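Local coordinates for protein methyltransferase FkbM (Methylobacillus flagellatus KT, PDB 2PY6) that probably acts as a methyltransferase, transferring methyl groups to an acceptor that is not specified, at residues L222-A235 / I332-E344. Sequence-based numbering, arbitrary orientation.
Sequences LRFSDSEKMVDCGA and IDDAPTFIKMDIE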
ATOM      1  N   LEU A 222       5.335  31.521 -20.138  1.00 29.21           N
ATOM      2  CA  LEU A 222       5.297  32.622 -19.163  1.00 30.34           C
ATOM      3  C   LEU A 222       6.542  32.810 -18.306  1.00 32.06           C
ATOM      4  O   LEU A 222       7.181  31.865 -17.906  1.00 29.84           O
ATOM      5  CB  LEU A 222       4.122  32.421 -18.212  1.00 30.38           C
ATOM      6  CG  LEU A 222       2.715  32.289 -18.830  1.00 27.64           C
ATOM      7  CD1 LEU A 222       1.750  32.143 -17.712  1.00 29.29           C
ATOM      8  CD2 LEU A 222       2.298  33.460 -19.732  1.00 26.20           C
ATOM      9  N   ARG A 223       6.851  34.068 -18.018  1.00 33.65           N
ATOM     10  CA  ARG A 223       7.935  34.452 -17.138  1.00 37.97           C
ATOM     11  C   ARG A 223       7.313  34.981 -15.830  1.00 35.08           C
ATOM     12  O   ARG A 223       6.480  35.887 -15.858  1.00 32.50           O
ATOM     13  CB  ARG A 223       8.728  35.596 -17.775  1.00 37.88           C
ATOM     14  CG  ARG A 223      10.081  35.837 -17.165  1.00 48.31           C
ATOM     15  CD  ARG A 223      10.636  37.223 -17.535  1.00 50.33           C
ATOM     16  NE  ARG A 223      10.265  38.232 -16.528  1.00 65.93           N
ATOM     17  CZ  ARG A 223      10.884  38.390 -15.346  1.00 70.66           C
ATOM     18  NH1 ARG A 223      11.893  37.603 -14.982  1.00 77.54           N
ATOM     19  NH2 ARG A 223      10.500  39.342 -14.502  1.00 73.09           N
ATOM     20  N   PHE A 224       7.748  34.452 -14.700  1.00 32.25           N
ATOM     21  CA  PHE A 224       7.291  34.916 -13.427  1.00 32.04           C
ATOM     22  C   PHE A 224       8.459  35.666 -12.769  1.00 34.17           C
ATOM     23  O   PHE A 224       9.602  35.213 -12.810  1.00 36.10           O
ATOM     24  CB  PHE A 224       6.817  33.755 -12.561  1.00 31.10           C
ATOM     25  CG  PHE A 224       5.672  32.997 -13.156  1.00 27.99           C
ATOM     26  CD1 PHE A 224       4.365  33.420 -12.968  1.00 33.63           C
ATOM     27  CD2 PHE A 224       5.899  31.887 -13.938  1.00 34.86           C
ATOM     28  CE1 PHE A 224       3.310  32.751 -13.547  1.00 31.39           C
ATOM     29  CE2 PHE A 224       4.846  31.206 -14.521  1.00 36.09           C
ATOM     30  CZ  PHE A 224       3.543  31.640 -14.322  1.00 32.07           C
ATOM     31  N   SER A 225       8.161  36.815 -12.161  1.00 31.98           N
ATOM     32  CA  SER A 225       9.149  37.592 -11.476  1.00 29.79           C
ATOM     33  C   SER A 225       9.113  37.189 -10.004  1.00 30.91           C
ATOM     34  O   SER A 225       8.414  36.255  -9.604  1.00 32.78           O
ATOM     35  CB  SER A 225       8.805  39.063 -11.608  1.00 30.08           C
ATOM     36  OG  SER A 225       7.666  39.318 -10.829  1.00 26.61           O
ATOM     37  N   ASP A 226       9.866  37.911  -9.197  1.00 31.27           N
ATOM     38  CA  ASP A 226       9.855  37.708  -7.745  1.00 33.56           C
ATOM     39  C   ASP A 226       8.821  38.593  -6.985  1.00 31.41           C
ATOM     40  O   ASP A 226       8.792  38.598  -5.753  1.00 29.92           O
ATOM     41  CB  ASP A 226      11.280  37.928  -7.205  1.00 36.04           C
ATOM     42  CG  ASP A 226      11.768  39.374  -7.345  1.00 43.57           C
ATOM     43  OD1 ASP A 226      11.115  40.198  -8.050  1.00 53.31           O
ATOM     44  OD2 ASP A 226      12.835  39.675  -6.752  1.00 49.35           O
ATOM     45  N   SER A 227       7.959  39.306  -7.722  1.00 29.89           N
ATOM     46  CA  SER A 227       6.998  40.229  -7.132  1.00 31.22           C
ATOM     47  C   SER A 227       5.610  40.015  -7.725  1.00 32.28           C
ATOM     48  O   SER A 227       4.834  40.968  -7.921  1.00 34.86           O
ATOM     49  CB  SER A 227       7.422  41.652  -7.460  1.00 30.82           C
ATOM     50  OG  SER A 227       8.783  41.822  -7.187  1.00 35.98           O
ATOM     51  N   GLU A 228       5.274  38.767  -7.995  1.00 29.27           N
ATOM     52  CA  GLU A 228       3.997  38.483  -8.621  1.00 29.96           C
ATOM     53  C   GLU A 228       2.844  38.752  -7.656  1.00 27.42           C
ATOM     54  O   GLU A 228       2.999  38.607  -6.457  1.00 24.29           O
ATOM     55  CB  GLU A 228       3.961  37.039  -9.107  1.00 28.65           C
ATOM     56  CG  GLU A 228       4.986  36.746 -10.235  1.00 28.02           C
ATOM     57  CD  GLU A 228       4.512  37.151 -11.615  1.00 30.88           C
ATOM     58  OE1 GLU A 228       3.289  37.279 -11.830  1.00 31.17           O
ATOM     59  OE2 GLU A 228       5.358  37.284 -12.528  1.00 35.56           O
ATOM     60  N   LYS A 229       1.711  39.146  -8.235  1.00 25.72           N
ATOM     61  CA  LYS A 229       0.446  39.361  -7.550  1.00 28.77           C
ATOM     62  C   LYS A 229      -0.537  38.495  -8.318  1.00 29.60           C
ATOM     63  O   LYS A 229      -0.964  38.831  -9.440  1.00 27.57           O
ATOM     64  CB  LYS A 229       0.051  40.851  -7.508  1.00 28.49           C
ATOM     65  CG  LYS A 229       1.052  41.750  -6.705  1.00 29.24           C
ATOM     66  CD  LYS A 229       0.819  43.258  -6.969  1.00 28.62           C
ATOM     67  CE  LYS A 229       1.711  44.156  -6.078  1.00 37.36           C
ATOM     68  NZ  LYS A 229       1.672  45.652  -6.382  1.00 29.89           N
HETATM   69  N   MSE A 230      -0.828  37.337  -7.726  1.00 30.00           N
HETATM   70  CA  MSE A 230      -1.672  36.314  -8.351  1.00 28.36           C
HETATM   71  C   MSE A 230      -3.114  36.199  -7.848  1.00 28.94           C
HETATM   72  O   MSE A 230      -3.352  36.092  -6.630  1.00 28.16           O
HETATM   73  CB  MSE A 230      -1.007  34.921  -8.143  1.00 31.16           C
HETATM   74  CG  MSE A 230      -1.758  33.842  -8.782  1.00 19.88           C
HETATM   75 SE   MSE A 230      -1.051  32.062  -8.791  0.75 22.43          SE
HETATM   76  CE  MSE A 230      -0.926  31.664  -7.054  1.00 29.21           C
ATOM     77  N   VAL A 231      -4.058  36.224  -8.798  1.00 28.76           N
ATOM     78  CA  VAL A 231      -5.450  35.911  -8.513  1.00 27.39           C
ATOM     79  C   VAL A 231      -5.545  34.411  -8.838  1.00 28.54           C
ATOM     80  O   VAL A 231      -5.361  33.961  -9.990  1.00 28.17           O
ATOM     81  CB  VAL A 231      -6.455  36.748  -9.347  1.00 28.46           C
ATOM     82  CG1 VAL A 231      -7.901  36.353  -9.049  1.00 27.12           C
ATOM     83  CG2 VAL A 231      -6.244  38.238  -9.095  1.00 29.99           C
ATOM     84  N   ASP A 232      -5.768  33.634  -7.786  1.00 28.51           N
ATOM     85  CA  ASP A 232      -5.916  32.178  -7.891  1.00 26.72           C
ATOM     86  C   ASP A 232      -7.427  31.913  -7.862  1.00 26.58           C
ATOM     87  O   ASP A 232      -8.044  31.700  -6.812  1.00 24.98           O
ATOM     88  CB  ASP A 232      -5.158  31.530  -6.748  1.00 26.51           C
ATOM     89  CG  ASP A 232      -5.268  30.038  -6.730  1.00 34.17           C
ATOM     90  OD1 ASP A 232      -5.969  29.456  -7.583  1.00 39.44           O
ATOM     91  OD2 ASP A 232      -4.654  29.453  -5.818  1.00 34.12           O
ATOM     92  N   CYS A 233      -8.012  31.921  -9.056  1.00 30.37           N
ATOM     93  CA  CYS A 233      -9.441  31.799  -9.224  1.00 33.10           C
ATOM     94  C   CYS A 233      -9.781  30.319  -9.406  1.00 34.17           C
ATOM     95  O   CYS A 233      -9.393  29.700 -10.407  1.00 36.70           O
ATOM     96  CB  CYS A 233      -9.860  32.701 -10.403  1.00 32.19           C
ATOM     97  SG  CYS A 233     -11.588  32.887 -10.607  1.00 44.91           S
ATOM     98  N   GLY A 234     -10.501  29.775  -8.421  1.00 29.92           N
ATOM     99  CA  GLY A 234     -10.814  28.344  -8.311  1.00 29.30           C
ATOM    100  C   GLY A 234      -9.616  27.709  -7.599  1.00 28.47           C
ATOM    101  O   GLY A 234      -8.970  26.817  -8.131  1.00 30.01           O
ATOM    102  N   ALA A 235      -9.311  28.191  -6.395  1.00 29.36           N
ATOM    103  CA  ALA A 235      -8.110  27.769  -5.637  1.00 29.22           C
ATOM    104  C   ALA A 235      -8.096  26.320  -5.139  1.00 30.47           C
ATOM    105  O   ALA A 235      -7.025  25.820  -4.842  1.00 30.72           O
ATOM    106  CB  ALA A 235      -7.802  28.725  -4.516  1.00 26.74           C
ATOM    107  N   ILE A 332     -10.314  41.804  -5.259  1.00 27.43           N
ATOM    108  CA  ILE A 332      -8.913  42.210  -5.106  1.00 27.16           C
ATOM    109  C   ILE A 332      -8.789  43.693  -4.803  1.00 29.34           C
ATOM    110  O   ILE A 332      -9.752  44.449  -5.000  1.00 26.55           O
ATOM    111  CB  ILE A 332      -8.045  41.815  -6.353  1.00 27.80           C
ATOM    112  CG1 ILE A 332      -8.371  42.624  -7.610  1.00 31.51           C
ATOM    113  CG2 ILE A 332      -8.153  40.310  -6.622  1.00 27.32           C
ATOM    114  CD1 ILE A 332      -7.634  42.124  -8.850  1.00 28.92           C
ATOM    115  N   ASP A 333      -7.610  44.094  -4.305  1.00 28.01           N
ATOM    116  CA  ASP A 333      -7.365  45.472  -3.904  1.00 31.76           C
ATOM    117  C   ASP A 333      -6.077  46.032  -4.492  1.00 30.75           C
ATOM    118  O   ASP A 333      -5.525  46.974  -3.960  1.00 31.02           O
ATOM    119  CB  ASP A 333      -7.330  45.584  -2.371  1.00 30.42           C
ATOM    120  CG  ASP A 333      -6.295  44.650  -1.738  1.00 35.68           C
ATOM    121  OD1 ASP A 333      -5.594  43.890  -2.456  1.00 31.65           O
ATOM    122  OD2 ASP A 333      -6.173  44.693  -0.506  1.00 31.84           O
ATOM    123  N   ASP A 334      -5.625  45.455  -5.599  1.00 29.92           N
ATOM    124  CA  ASP A 334      -4.412  45.883  -6.240  1.00 28.07           C
ATOM    125  C   ASP A 334      -4.431  45.311  -7.650  1.00 31.36           C
ATOM    126  O   ASP A 334      -5.228  44.418  -7.978  1.00 32.50           O
ATOM    127  CB  ASP A 334      -3.190  45.394  -5.458  1.00 28.46           C
ATOM    128  CG  ASP A 334      -1.907  46.175  -5.787  1.00 33.64           C
ATOM    129  OD1 ASP A 334      -1.939  47.100  -6.626  1.00 29.34           O
ATOM    130  OD2 ASP A 334      -0.852  45.862  -5.202  1.00 33.86           O
ATOM    131  N   ALA A 335      -3.558  45.858  -8.479  1.00 29.67           N
ATOM    132  CA  ALA A 335      -3.373  45.438  -9.827  1.00 28.67           C
ATOM    133  C   ALA A 335      -2.617  44.095  -9.839  1.00 32.79           C
ATOM    134  O   ALA A 335      -1.502  43.981  -9.262  1.00 31.51           O
ATOM    135  CB  ALA A 335      -2.600  46.512 -10.578  1.00 29.14           C
ATOM    136  N   PRO A 336      -3.243  43.050 -10.443  1.00 31.72           N
ATOM    137  CA  PRO A 336      -2.560  41.769 -10.511  1.00 32.23           C
ATOM    138  C   PRO A 336      -1.578  41.699 -11.676  1.00 30.54           C
ATOM    139  O   PRO A 336      -1.651  42.481 -12.629  1.00 30.84           O
ATOM    140  CB  PRO A 336      -3.704  40.757 -10.699  1.00 28.91           C
ATOM    141  CG  PRO A 336      -4.743  41.488 -11.429  1.00 30.92           C
ATOM    142  CD  PRO A 336      -4.584  42.981 -11.063  1.00 32.55           C
ATOM    143  N   THR A 337      -0.639  40.784 -11.540  1.00 27.25           N
ATOM    144  CA  THR A 337       0.349  40.477 -12.555  1.00 25.77           C
ATOM    145  C   THR A 337       0.034  39.126 -13.219  1.00 26.35           C
ATOM    146  O   THR A 337       0.570  38.842 -14.275  1.00 25.16           O
ATOM    147  CB  THR A 337       1.770  40.399 -11.915  1.00 25.22           C
ATOM    148  OG1 THR A 337       1.819  39.346 -10.940  1.00 29.68           O
ATOM    149  CG2 THR A 337       2.154  41.734 -11.234  1.00 30.28           C
ATOM    150  N   PHE A 338      -0.849  38.326 -12.608  1.00 26.47           N
ATOM    151  CA  PHE A 338      -1.187  36.999 -13.094  1.00 26.35           C
ATOM    152  C   PHE A 338      -2.567  36.578 -12.626  1.00 27.77           C
ATOM    153  O   PHE A 338      -2.903  36.729 -11.444  1.00 27.06           O
ATOM    154  CB  PHE A 338      -0.127  36.004 -12.573  1.00 29.15           C
ATOM    155  CG  PHE A 338      -0.328  34.581 -13.008  1.00 27.07           C
ATOM    156  CD1 PHE A 338      -0.526  34.261 -14.356  1.00 31.85           C
ATOM    157  CD2 PHE A 338      -0.206  33.548 -12.101  1.00 29.93           C
ATOM    158  CE1 PHE A 338      -0.687  32.973 -14.768  1.00 30.19           C
ATOM    159  CE2 PHE A 338      -0.369  32.230 -12.507  1.00 28.43           C
ATOM    160  CZ  PHE A 338      -0.607  31.936 -13.844  1.00 31.32           C
ATOM    161  N   ILE A 339      -3.383  36.102 -13.566  1.00 27.51           N
ATOM    162  CA  ILE A 339      -4.678  35.505 -13.242  1.00 27.69           C
ATOM    163  C   ILE A 339      -4.716  34.041 -13.758  1.00 28.49           C
ATOM    164  O   ILE A 339      -4.609  33.764 -14.969  1.00 26.68           O
ATOM    165  CB  ILE A 339      -5.908  36.319 -13.752  1.00 25.47           C
ATOM    166  CG1 ILE A 339      -5.889  37.744 -13.191  1.00 29.28           C
ATOM    167  CG2 ILE A 339      -7.252  35.624 -13.328  1.00 30.83           C
ATOM    168  CD1 ILE A 339      -6.802  38.698 -13.894  1.00 26.79           C
ATOM    169  N   LYS A 340      -4.793  33.124 -12.799  1.00 27.19           N
ATOM    170  CA  LYS A 340      -4.977  31.708 -13.053  1.00 27.49           C
ATOM    171  C   LYS A 340      -6.469  31.490 -12.865  1.00 29.14           C
ATOM    172  O   LYS A 340      -7.046  32.028 -11.893  1.00 29.60           O
ATOM    173  CB  LYS A 340      -4.171  30.865 -12.065  1.00 27.56           C
ATOM    174  CG  LYS A 340      -4.577  29.327 -12.043  1.00 28.64           C
ATOM    175  CD  LYS A 340      -5.687  29.085 -11.012  1.00 25.30           C
ATOM    176  CE  LYS A 340      -6.100  27.723 -10.879  1.00 31.75           C
ATOM    177  NZ  LYS A 340      -6.634  27.551  -9.531  1.00 28.33           N
HETATM  178  N   MSE A 341      -7.094  30.733 -13.765  1.00 27.67           N
HETATM  179  CA  MSE A 341      -8.527  30.490 -13.703  1.00 26.71           C
HETATM  180  C   MSE A 341      -8.879  29.058 -14.085  1.00 29.71           C
HETATM  181  O   MSE A 341      -8.564  28.595 -15.204  1.00 26.41           O
HETATM  182  CB  MSE A 341      -9.279  31.444 -14.618  1.00 26.80           C
HETATM  183  CG  MSE A 341     -10.795  31.420 -14.416  1.00 29.04           C
HETATM  184 SE   MSE A 341     -11.790  32.600 -15.528  0.75 24.05          SE
HETATM  185  CE  MSE A 341     -11.388  34.154 -14.702  1.00 25.53           C
ATOM    186  N   ASP A 342      -9.533  28.372 -13.144  1.00 28.46           N
ATOM    187  CA  ASP A 342     -10.089  27.055 -13.366  1.00 29.15           C
ATOM    188  C   ASP A 342     -11.295  26.922 -12.438  1.00 30.65           C
ATOM    189  O   ASP A 342     -11.139  26.511 -11.291  1.00 28.39           O
ATOM    190  CB  ASP A 342      -9.089  25.963 -13.044  1.00 30.54           C
ATOM    191  CG  ASP A 342      -9.628  24.566 -13.337  1.00 33.66           C
ATOM    192  OD1 ASP A 342     -10.690  24.397 -13.989  1.00 36.87           O
ATOM    193  OD2 ASP A 342      -8.969  23.627 -12.895  1.00 37.41           O
ATOM    194  N   ILE A 343     -12.487  27.239 -12.951  1.00 30.10           N
ATOM    195  CA  ILE A 343     -13.709  27.229 -12.123  1.00 33.10           C
ATOM    196  C   ILE A 343     -14.835  26.371 -12.660  1.00 33.47           C
ATOM    197  O   ILE A 343     -14.858  26.034 -13.837  1.00 33.05           O
ATOM    198  CB  ILE A 343     -14.179  28.705 -11.839  1.00 33.81           C
ATOM    199  CG1 ILE A 343     -14.578  29.444 -13.117  1.00 28.02           C
ATOM    200  CG2 ILE A 343     -13.022  29.465 -11.162  1.00 35.48           C
ATOM    201  CD1 ILE A 343     -15.347  30.756 -12.890  1.00 30.79           C
ATOM    202  N   GLU A 344     -15.757  25.982 -11.780  1.00 38.41           N
ATOM    203  CA  GLU A 344     -16.928  25.169 -12.218  1.00 42.21           C
ATOM    204  C   GLU A 344     -17.979  26.007 -13.003  1.00 41.85           C
ATOM    205  O   GLU A 344     -18.604  25.528 -13.971  1.00 40.72           O
ATOM    206  CB  GLU A 344     -17.593  24.443 -11.022  1.00 44.61           C
TER
HETATM  207  O   HOH W   1     -10.033  24.674  -9.607  1.00 34.44           O
HETATM  208  O   HOH W   2      -5.485  25.111  -7.609  1.00 32.60           O
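Phe338 sits among Phe224, Leu222 and Met230 on one face of the sheet. Phe224 turns its edge to the Phe338 face, a T-shaped pair with planes at 81°, and its CE1 stands over the ring centre. Met230, a selenomethionine, lies alongside, with SE 4.8 Å from the centroid of Phe338, at the ring edge. Farther along this face Lys340 bends at chi2 (-90°). Its buried NZ thereby reaches Asp232 OD1 at 2.8 Å in a salt bridge, and it also donates to Gly234 O from above the carbonyl plane. On the other face Val231 CG2 packs on Ile332 CG2 at 3.7 Å and on Pro336 CB. Phe338, Met230, Val231 and Lys340 are all buried and form the close-packed part. Strands 229-233 and 338-341 are parallel neighbours, their axes approaching to 4.8 Å, in the middle of a seven-stranded sheet. Its order, 3-2-1-4-5-7-6, is that of the Rossmann-like class I methyltransferases. In that fold the loop after the first strand, here beginning at Gly234, usually borders the cofactor site. A water bridges Gly234 O and Asp342 O there. The opposite end is more open to solvent: Lys229, Asp334 and Thr337 are partly exposed. The extended Lys229 forms a salt bridge from NZ to Asp334 OD2 at 2.8 Å, on the syn side but tilted out of the carboxylate plane. Thr337 OG1 accepts a nearly straight bond (172°) from Lys229 N and donates to Glu228 OE1 at 2.7 Å.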